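PDB 6ULO: DUF7790 domain-containing protein from Leptospira interrogans serogroup Icterohaemorrhagiae serovar copenhageni, which is of unknown function but folds into a Rossmann-like alpha/beta domain and probably belongs to a membrane-bound protein with a transmembrane helix. Local coordinates for residues L27-L35 with L192-T203; G215-F223 with F236-P244. All coordinates share one frame; numbering follows the deposited sequence.

Contact 1. Residues L27-L35 with L192-T203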
loop_
_atom_site.group_PDB
_atom_site.type_symbol
_atom_site.label_atom_id
_atom_site.label_comp_id
_atom_site.label_asym_id
_atom_site.label_seq_id
_atom_site.Cartn_x
_atom_site.Cartn_y
_atom_site.Cartn_z
ATOM N N LEU A 27 8.184 -13.656 8.006
ATOM C CA LEU A 27 7.195 -12.782 7.381
ATOM C C LEU A 27 6.450 -13.507 6.279
ATOM O O LEU A 27 5.232 -13.349 6.144
ATOM C CB LEU A 27 7.885 -11.548 6.816
ATOM C CG LEU A 27 8.491 -10.599 7.847
ATOM C CD1 LEU A 27 9.317 -9.531 7.151
ATOM C CD2 LEU A 27 7.399 -9.924 8.693
ATOM N N LYS A 28 7.162 -14.318 5.493
ATOM C CA LYS A 28 6.533 -14.999 4.368
ATOM C C LYS A 28 5.492 -16.010 4.826
ATOM O O LYS A 28 4.536 -16.292 4.085
ATOM C CB LYS A 28 7.585 -15.742 3.557
ATOM C CG LYS A 28 8.412 -14.976 2.615
ATOM C CD LYS A 28 9.207 -15.996 1.777
ATOM C CE LYS A 28 8.272 -16.996 1.079
ATOM N NZ LYS A 28 8.952 -18.250 0.545
ATOM N N GLU A 29 5.681 -16.601 6.002
ATOM C CA GLU A 29 4.759 -17.639 6.444
ATOM C C GLU A 29 3.588 -17.101 7.259
ATOM O O GLU A 29 2.805 -17.896 7.777
ATOM C CB GLU A 29 5.497 -18.751 7.195
ATOM C CG GLU A 29 5.931 -18.346 8.587
ATOM C CD GLU A 29 6.779 -19.414 9.299
ATOM O OE1 GLU A 29 6.915 -20.551 8.789
ATOM O OE2 GLU A 29 7.320 -19.101 10.377
ATOM N N THR A 30 3.402 -15.779 7.313
ATOM C CA THR A 30 2.277 -15.255 8.079
ATOM C C THR A 30 0.949 -15.785 7.516
ATOM O O THR A 30 0.810 -15.996 6.313
ATOM C CB THR A 30 2.341 -13.713 8.069
ATOM O OG1 THR A 30 1.636 -13.176 9.191
ATOM C CG2 THR A 30 1.838 -13.076 6.737
ATOM N N PRO A 31 -0.039 -16.049 8.368
ATOM C CA PRO A 31 -1.266 -16.689 7.869
ATOM C C PRO A 31 -2.008 -15.823 6.860
ATOM O O PRO A 31 -2.094 -14.605 7.002
ATOM C CB PRO A 31 -2.101 -16.923 9.138
ATOM C CG PRO A 31 -1.201 -16.673 10.304
ATOM C CD PRO A 31 0.020 -15.958 9.844
ATOM N N GLN A 32 -2.591 -16.474 5.861
ATOM C CA GLN A 32 -3.350 -15.796 4.817
ATOM C C GLN A 32 -4.768 -16.345 4.728
ATOM O O GLN A 32 -5.104 -17.388 5.297
ATOM C CB GLN A 32 -2.622 -15.913 3.470
ATOM C CG GLN A 32 -1.241 -15.257 3.445
ATOM C CD GLN A 32 -0.613 -15.310 2.069
ATOM O OE1 GLN A 32 -1.168 -14.815 1.098
ATOM N NE2 GLN A 32 0.535 -15.958 1.977
ATOM N N GLU A 33 -5.609 -15.650 3.976
ATOM C CA GLU A 33 -6.991 -16.020 3.756
ATOM C C GLU A 33 -7.201 -16.521 2.335
ATOM O O GLU A 33 -6.461 -16.180 1.400
ATOM C CB GLU A 33 -7.916 -14.832 4.026
ATOM C CG GLU A 33 -7.930 -14.484 5.505
ATOM C CD GLU A 33 -8.386 -13.073 5.812
ATOM O OE1 GLU A 33 -8.913 -12.331 4.920
ATOM O OE2 GLU A 33 -8.223 -12.689 6.980
ATOM N N THR A 34 -8.228 -17.337 2.167
ATOM C CA THR A 34 -8.571 -17.846 0.849
ATOM C C THR A 34 -9.340 -16.780 0.099
ATOM O O THR A 34 -10.315 -16.237 0.612
ATOM C CB THR A 34 -9.455 -19.086 1.004
ATOM O OG1 THR A 34 -8.765 -20.081 1.770
ATOM C CG2 THR A 34 -9.847 -19.647 -0.359
ATOM N N LEU A 35 -8.914 -16.501 -1.116
ATOM C CA LEU A 35 -9.562 -15.529 -1.980
ATOM C C LEU A 35 -10.265 -16.318 -3.056
ATOM O O LEU A 35 -9.847 -17.426 -3.396
ATOM C CB LEU A 35 -8.556 -14.572 -2.625
ATOM C CG LEU A 35 -7.712 -13.783 -1.642
ATOM C CD1 LEU A 35 -6.980 -12.711 -2.409
ATOM C CD2 LEU A 35 -8.549 -13.163 -0.569
ATOM N N LEU A 192 6.079 -8.345 0.264
ATOM C CA LEU A 192 5.346 -9.597 0.444
ATOM C C LEU A 192 3.885 -9.376 0.104
ATOM O O LEU A 192 3.122 -8.824 0.924
ATOM C CB LEU A 192 5.485 -10.133 1.868
ATOM C CG LEU A 192 6.942 -10.378 2.280
ATOM C CD1 LEU A 192 7.364 -9.310 3.266
ATOM C CD2 LEU A 192 7.109 -11.737 2.912
ATOM N N PRO A 193 3.434 -9.834 -1.061
ATOM C CA PRO A 193 2.002 -9.775 -1.369
ATOM C C PRO A 193 1.277 -10.902 -0.674
ATOM O O PRO A 193 1.657 -12.065 -0.814
ATOM C CB PRO A 193 1.950 -9.965 -2.884
ATOM C CG PRO A 193 3.344 -10.137 -3.355
ATOM C CD PRO A 193 4.225 -10.383 -2.179
ATOM N N ILE A 194 0.252 -10.570 0.081
ATOM C CA ILE A 194 -0.464 -11.561 0.880
ATOM C C ILE A 194 -1.964 -11.357 0.727
ATOM O O ILE A 194 -2.446 -10.237 0.475
ATOM C CB ILE A 194 -0.040 -11.542 2.358
ATOM C CG1 ILE A 194 -0.228 -10.159 3.008
ATOM C CG2 ILE A 194 1.380 -12.072 2.530
ATOM C CD1 ILE A 194 -0.053 -10.176 4.563
ATOM N N ARG A 195 -2.695 -12.449 0.874
ATOM C CA ARG A 195 -4.142 -12.451 0.698
ATOM C C ARG A 195 -4.831 -12.131 2.020
ATOM O O ARG A 195 -4.697 -12.882 2.992
ATOM C CB ARG A 195 -4.592 -13.846 0.265
ATOM C CG ARG A 195 -4.002 -14.308 -1.064
ATOM C CD ARG A 195 -4.509 -15.728 -1.407
ATOM N NE ARG A 195 -4.136 -16.689 -0.371
ATOM C CZ ARG A 195 -2.964 -17.319 -0.345
ATOM N NH1 ARG A 195 -2.073 -17.087 -1.312
ATOM N NH2 ARG A 195 -2.670 -18.179 0.642
ATOM N N GLY A 196 -5.595 -11.052 2.061
ATOM C CA GLY A 196 -6.288 -10.734 3.292
ATOM C C GLY A 196 -7.325 -9.645 3.121
ATOM O O GLY A 196 -7.090 -8.655 2.407
ATOM N N ASN A 197 -8.451 -9.817 3.806
ATOM C CA ASN A 197 -9.515 -8.822 3.843
ATOM C C ASN A 197 -9.301 -7.953 5.072
ATOM O O ASN A 197 -9.069 -8.483 6.163
ATOM C CB ASN A 197 -10.843 -9.593 3.963
ATOM C CG ASN A 197 -12.092 -8.725 3.780
ATOM O OD1 ASN A 197 -12.073 -7.518 3.891
ATOM N ND2 ASN A 197 -13.207 -9.393 3.582
ATOM N N LEU A 198 -9.426 -6.637 4.914
ATOM C CA LEU A 198 -9.453 -5.771 6.102
ATOM C C LEU A 198 -10.492 -6.217 7.123
ATOM O O LEU A 198 -10.302 -6.016 8.325
ATOM C CB LEU A 198 -9.759 -4.323 5.728
ATOM C CG LEU A 198 -8.708 -3.604 4.870
ATOM C CD1 LEU A 198 -9.244 -2.275 4.406
ATOM C CD2 LEU A 198 -7.420 -3.430 5.662
ATOM N N LEU A 199 -11.585 -6.824 6.660
ATOM C CA LEU A 199 -12.665 -7.278 7.529
ATOM C C LEU A 199 -12.578 -8.762 7.851
ATOM O O LEU A 199 -13.493 -9.308 8.485
ATOM C CB LEU A 199 -13.988 -6.983 6.833
ATOM C CG LEU A 199 -14.139 -5.523 6.358
ATOM C CD1 LEU A 199 -15.575 -5.255 5.913
ATOM C CD2 LEU A 199 -13.699 -4.510 7.406
ATOM N N GLY A 200 -11.494 -9.431 7.439
ATOM C CA GLY A 200 -11.271 -10.837 7.739
ATOM C C GLY A 200 -10.810 -11.079 9.169
ATOM O O GLY A 200 -10.576 -10.160 9.961
ATOM N N ASN A 201 -10.645 -12.360 9.498
ATOM C CA ASN A 201 -10.272 -12.751 10.855
ATOM C C ASN A 201 -8.944 -13.492 10.944
ATOM O O ASN A 201 -8.595 -13.985 12.025
ATOM C CB ASN A 201 -11.408 -13.514 11.572
ATOM C CG ASN A 201 -11.771 -14.863 10.904
ATOM O OD1 ASN A 201 -11.049 -15.367 10.060
ATOM N ND2 ASN A 201 -12.902 -15.449 11.312
ATOM N N ILE A 202 -8.213 -13.630 9.849
ATOM C CA ILE A 202 -6.935 -14.341 9.880
ATOM C C ILE A 202 -5.761 -13.417 9.566
ATOM O O ILE A 202 -4.803 -13.331 10.336
ATOM C CB ILE A 202 -6.935 -15.535 8.907
ATOM C CG1 ILE A 202 -7.827 -16.685 9.399
ATOM C CG2 ILE A 202 -5.524 -16.083 8.711
ATOM C CD1 ILE A 202 -8.115 -17.713 8.313
ATOM N N THR A 203 -5.771 -12.766 8.391
ATOM C CA THR A 203 -4.522 -12.185 7.884
ATOM C C THR A 203 -4.064 -10.966 8.674
ATOM O O THR A 203 -2.896 -10.855 9.048
ATOM C CB THR A 203 -4.655 -11.814 6.423
ATOM O OG1 THR A 203 -5.105 -12.975 5.721
ATOM C CG2 THR A 203 -3.297 -11.367 5.873
HETATM O O HOH W 1 -0.932 -12.897 8.721
HETATM O O HOH W 2 0.129 -14.411 -1.493
HETATM O O HOH W 3 -4.188 -19.186 2.719
HETATM O O HOH W 4 -7.713 -10.175 7.969
#
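Glu33 and Gln32 fix the chain after helix 18-28 against strand 191-195, an outermost strand of a Rossmann-like sheet, and against the loop that follows it. The strand pairs with strand 86-91 along its inner side. Residues 32 and 33 take up its outer side.

Glu33 runs extended from its backbone into the loop. Its CB lies near Thr203 OG1. Its CG presses closer to that hydroxyl, at 3.2 Å from Thr203 OG1, and also touches Ile202 CB. The carboxylate then divides its work. Asn197 N binds Glu33 OE1 at 2.8 Å on the syn side, though 34° out of the carboxylate plane. Thr203 N binds Glu33 OE2 at 2.8 Å from above the carboxylate plane, and Ile202 N binds the same oxygen on its anti side, from the opposite face. A water also donates to Glu33 OE2 and to Asn197 O. One carboxylate thus ties the first residue of the turn Asn197-Gly200 to the start of helix 203-214. Nearby, Pro31 CB meets Ile202 CG2 at 3.6 Å.

The backbone joins in. Glu33 N donates to Arg195 O at 3.1 Å, and Thr203 OG1 donates to that same oxygen in the carbonyl plane, on a lone pair. Arg195 is bent at chi3 (-59°), which brings its NE back to Glu33 O at 3.0 Å, near the guanidinium plane. Leu35 packs its CD1 on the aliphatic part of this arginine, at CG.

Lys28 CG touches Leu192 CD2 nearer the start of the strand. Gln32 stacks its amide on the guanidinium, the planes 22° apart, with OE1 over the centre of the face. Gln32 OE1 also accepts a nearly straight bond from Arg195 N at 2.8 Å, and a water links this oxygen to Pro193 O.

Contact 2. Residues G215-F223 with F236-P244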
loop_
_atom_site.group_PDB
_atom_site.type_symbol
_atom_site.label_atom_id
_atom_site.label_comp_id
_atom_site.label_asym_id
_atom_site.label_seq_id
_atom_site.Cartn_x
_atom_site.Cartn_y
_atom_site.Cartn_z
ATOM N N GLY A 215 9.595 -9.064 17.123
ATOM C CA GLY A 215 9.992 -7.843 17.791
ATOM C C GLY A 215 10.010 -6.602 16.933
ATOM O O GLY A 215 10.798 -5.692 17.213
ATOM N N ARG A 216 9.136 -6.515 15.934
ATOM C CA ARG A 216 9.079 -5.346 15.071
ATOM C C ARG A 216 7.716 -4.676 15.164
ATOM O O ARG A 216 6.778 -5.169 15.816
ATOM C CB ARG A 216 9.456 -5.710 13.631
ATOM C CG ARG A 216 10.906 -6.057 13.586
ATOM C CD ARG A 216 11.398 -6.407 12.241
ATOM N NE ARG A 216 12.792 -6.823 12.370
ATOM C CZ ARG A 216 13.834 -6.014 12.190
ATOM N NH1 ARG A 216 13.633 -4.744 11.845
ATOM N NH2 ARG A 216 15.080 -6.477 12.333
ATOM N N LYS A 217 7.614 -3.506 14.529
ATOM C CA LYS A 217 6.455 -2.635 14.688
ATOM C C LYS A 217 6.000 -2.132 13.330
ATOM O O LYS A 217 6.812 -1.990 12.411
ATOM C CB LYS A 217 6.829 -1.388 15.521
ATOM C CG LYS A 217 7.275 -1.767 16.946
ATOM C CD LYS A 217 7.573 -0.556 17.825
ATOM C CE LYS A 217 7.739 -0.959 19.304
ATOM N NZ LYS A 217 6.388 -1.130 19.961
ATOM N N VAL A 218 4.694 -1.825 13.232
ATOM C CA VAL A 218 4.161 -1.167 12.039
ATOM C C VAL A 218 4.490 0.316 12.107
ATOM O O VAL A 218 4.236 0.968 13.128
ATOM C CB VAL A 218 2.639 -1.377 11.929
ATOM C CG1 VAL A 218 2.068 -0.605 10.730
ATOM C CG2 VAL A 218 2.309 -2.836 11.831
ATOM N N GLY A 219 5.051 0.845 11.006
ATOM C CA GLY A 219 5.234 2.274 10.848
ATOM C C GLY A 219 4.154 2.994 10.077
ATOM O O GLY A 219 3.832 4.159 10.374
ATOM N N ILE A 220 3.594 2.318 9.077
ATOM C CA ILE A 220 2.520 2.889 8.269
ATOM C C ILE A 220 1.539 1.782 7.934
ATOM O O ILE A 220 1.951 0.685 7.530
ATOM C CB ILE A 220 3.054 3.479 6.942
ATOM C CG1 ILE A 220 3.971 4.686 7.182
ATOM C CG2 ILE A 220 1.853 3.881 6.022
ATOM C CD1 ILE A 220 4.606 5.225 5.943
ATOM N N ILE A 221 0.244 2.068 8.071
ATOM C CA ILE A 221 -0.785 1.238 7.466
ATOM C C ILE A 221 -1.605 2.100 6.512
ATOM O O ILE A 221 -2.105 3.168 6.898
ATOM C CB ILE A 221 -1.627 0.461 8.504
ATOM C CG1 ILE A 221 -2.541 -0.524 7.788
ATOM C CG2 ILE A 221 -2.394 1.392 9.461
ATOM C CD1 ILE A 221 -3.082 -1.605 8.698
ATOM N N TYR A 222 -1.697 1.676 5.248
ATOM C CA TYR A 222 -2.385 2.427 4.203
ATOM C C TYR A 222 -3.679 1.715 3.829
ATOM O O TYR A 222 -3.664 0.532 3.461
ATOM C CB TYR A 222 -1.463 2.562 2.982
ATOM C CG TYR A 222 -2.167 3.035 1.707
ATOM C CD1 TYR A 222 -2.435 4.403 1.474
ATOM C CD2 TYR A 222 -2.564 2.126 0.741
ATOM C CE1 TYR A 222 -3.054 4.811 0.292
ATOM C CE2 TYR A 222 -3.169 2.548 -0.446
ATOM C CZ TYR A 222 -3.416 3.889 -0.654
ATOM O OH TYR A 222 -4.036 4.264 -1.810
ATOM N N PHE A 223 -4.794 2.433 3.928
ATOM C CA PHE A 223 -6.120 1.911 3.628
ATOM C C PHE A 223 -6.703 2.415 2.322
ATOM O O PHE A 223 -7.824 2.041 2.004
ATOM C CB PHE A 223 -7.110 2.259 4.734
ATOM C CG PHE A 223 -6.769 1.653 6.072
ATOM C CD1 PHE A 223 -6.531 0.284 6.214
ATOM C CD2 PHE A 223 -6.698 2.459 7.217
ATOM C CE1 PHE A 223 -6.258 -0.265 7.483
ATOM C CE2 PHE A 223 -6.429 1.908 8.475
ATOM C CZ PHE A 223 -6.213 0.561 8.598
ATOM N N PHE A 236 -12.078 -6.074 12.541
ATOM C CA PHE A 236 -11.148 -5.020 12.164
ATOM C C PHE A 236 -10.658 -4.275 13.395
ATOM O O PHE A 236 -9.462 -3.973 13.521
ATOM C CB PHE A 236 -11.848 -4.069 11.193
ATOM C CG PHE A 236 -11.016 -2.891 10.776
ATOM C CD1 PHE A 236 -10.208 -2.957 9.659
ATOM C CD2 PHE A 236 -11.102 -1.678 11.443
ATOM C CE1 PHE A 236 -9.457 -1.844 9.249
ATOM C CE2 PHE A 236 -10.363 -0.575 11.047
ATOM C CZ PHE A 236 -9.525 -0.650 9.954
ATOM N N LYS A 237 -11.556 -4.016 14.353
ATOM C CA LYS A 237 -11.106 -3.389 15.580
ATOM C C LYS A 237 -10.044 -4.249 16.260
ATOM O O LYS A 237 -8.994 -3.748 16.673
ATOM C CB LYS A 237 -12.294 -3.195 16.517
ATOM C CG LYS A 237 -13.338 -2.206 16.021
ATOM C CD LYS A 237 -14.566 -2.201 16.947
ATOM C CE LYS A 237 -15.518 -1.120 16.551
ATOM N NZ LYS A 237 -16.670 -1.095 17.479
ATOM N N ASN A 238 -10.308 -5.552 16.392
ATOM C CA ASN A 238 -9.348 -6.432 17.048
ATOM C C ASN A 238 -8.023 -6.468 16.306
ATOM O O ASN A 238 -6.954 -6.442 16.933
ATOM C CB ASN A 238 -9.899 -7.855 17.127
ATOM C CG ASN A 238 -10.991 -7.996 18.122
ATOM O OD1 ASN A 238 -11.254 -7.106 18.936
ATOM N ND2 ASN A 238 -11.657 -9.127 18.062
ATOM N N SER A 239 -8.062 -6.540 14.972
ATOM C CA SER A 239 -6.794 -6.657 14.263
ATOM C C SER A 239 -5.979 -5.366 14.357
ATOM O O SER A 239 -4.760 -5.433 14.523
ATOM C CB SER A 239 -6.978 -7.131 12.818
ATOM O OG SER A 239 -7.751 -6.204 12.101
ATOM N N ILE A 240 -6.618 -4.187 14.290
ATOM C CA ILE A 240 -5.853 -2.951 14.420
ATOM C C ILE A 240 -5.310 -2.791 15.838
ATOM O O ILE A 240 -4.157 -2.386 16.026
ATOM C CB ILE A 240 -6.654 -1.729 13.942
ATOM C CG1 ILE A 240 -7.092 -1.925 12.480
ATOM C CG2 ILE A 240 -5.828 -0.450 14.133
ATOM C CD1 ILE A 240 -5.983 -2.010 11.502
ATOM N N LEU A 241 -6.115 -3.128 16.857
ATOM C CA LEU A 241 -5.620 -3.067 18.228
ATOM C C LEU A 241 -4.448 -3.998 18.449
ATOM O O LEU A 241 -3.598 -3.731 19.300
ATOM C CB LEU A 241 -6.747 -3.382 19.217
ATOM C CG LEU A 241 -7.434 -2.095 19.697
ATOM C CD1 LEU A 241 -8.069 -1.261 18.594
ATOM C CD2 LEU A 241 -8.432 -2.433 20.791
ATOM N N ASN A 242 -4.408 -5.115 17.715
ATOM C CA ASN A 242 -3.355 -6.104 17.880
ATOM C C ASN A 242 -2.049 -5.719 17.198
ATOM O O ASN A 242 -1.026 -6.370 17.420
ATOM C CB ASN A 242 -3.849 -7.461 17.347
ATOM C CG ASN A 242 -2.914 -8.578 17.670
ATOM O OD1 ASN A 242 -2.578 -8.816 18.851
ATOM N ND2 ASN A 242 -2.481 -9.290 16.629
ATOM N N LEU A 243 -2.033 -4.678 16.380
ATOM C CA LEU A 243 -0.794 -4.320 15.682
ATOM C C LEU A 243 0.190 -3.703 16.666
ATOM O O LEU A 243 -0.186 -2.769 17.402
ATOM C CB LEU A 243 -1.047 -3.304 14.570
ATOM C CG LEU A 243 -1.856 -3.793 13.372
ATOM C CD1 LEU A 243 -2.155 -2.601 12.452
ATOM C CD2 LEU A 243 -1.125 -4.911 12.598
ATOM N N PRO A 244 1.445 -4.164 16.691
ATOM C CA PRO A 244 2.495 -3.435 17.418
ATOM C C PRO A 244 2.867 -2.197 16.611
ATOM O O PRO A 244 3.032 -2.275 15.392
ATOM C CB PRO A 244 3.641 -4.449 17.467
ATOM C CG PRO A 244 3.464 -5.253 16.219
ATOM C CD PRO A 244 1.973 -5.338 15.965
#
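Pro244 O accepts a nearly straight hydrogen bond from Val218 N at 2.8 Å, where the chain leaves helix 234-241 and strand 218-222 begins. This is part of a beta-alpha-beta crossover: the helix carries the chain from strand 218-222 to its parallel neighbour 249-255. The Pro244 ring also rests on the backbone of Arg216, with CG 3.3 Å from Arg216 O.

Farther along the strand the contact is apolar. Leu243 splits its two methyls: CD2 faces Val218 CG2, while CD1 meets Ile221 CD1 at 4.0 Å. Ile221 has an extended chain (chi2 162°), which pushes CD1 out from the strand against both Leu243 and Ile240. Ile240 folds instead at chi2 (-64°). Its CD1 meets Ile221 CD1 at 4.1 Å and lies at the edge of the Phe223 ring, 3.9 Å from CZ. Its CG1 sits over one face of the Phe236 ring, offset toward the rim.

Phe223 and Phe236 come at each other from opposite directions. Their planes stand at 52°, and they meet obliquely, Phe223 CZ lying 3.8 Å from Phe236 CZ.

Helix 283-291 borders the same core: Ile283 touches Val218 and Ile221, Phe286 meets Phe236 and Leu290 meets Ile240. Leu211 of helix 203-214 packs on Val218 and Pro244, and Val251 of strand 249-255 lies beside Ile221 and Phe223.

How the contacts relate
Contacts 1 and 2 follow one another along the chain, and helix 203-214 joins them. The helix starts at Thr203 in contact 1, and Gly215, just past its end, closes it in a Schellman motif where contact 2 opens. Both reach the same sheet, contact 1 at the edge strand 191-195, one of its two outermost, and contact 2 at strand 218-222 farther in. Their centres are about 13 Å apart, yet they touch through the turn after strand 191-195. Leu198 CD2 lies 3.8 Å from Phe223 CE1, and Leu198 O 3.3 Å from Phe236 CD1. Leu199 CD2 packs near Phe236 CB at 4.2 Å. The turn tied down by Glu33 therefore lies against the aromatic pair of the crossover.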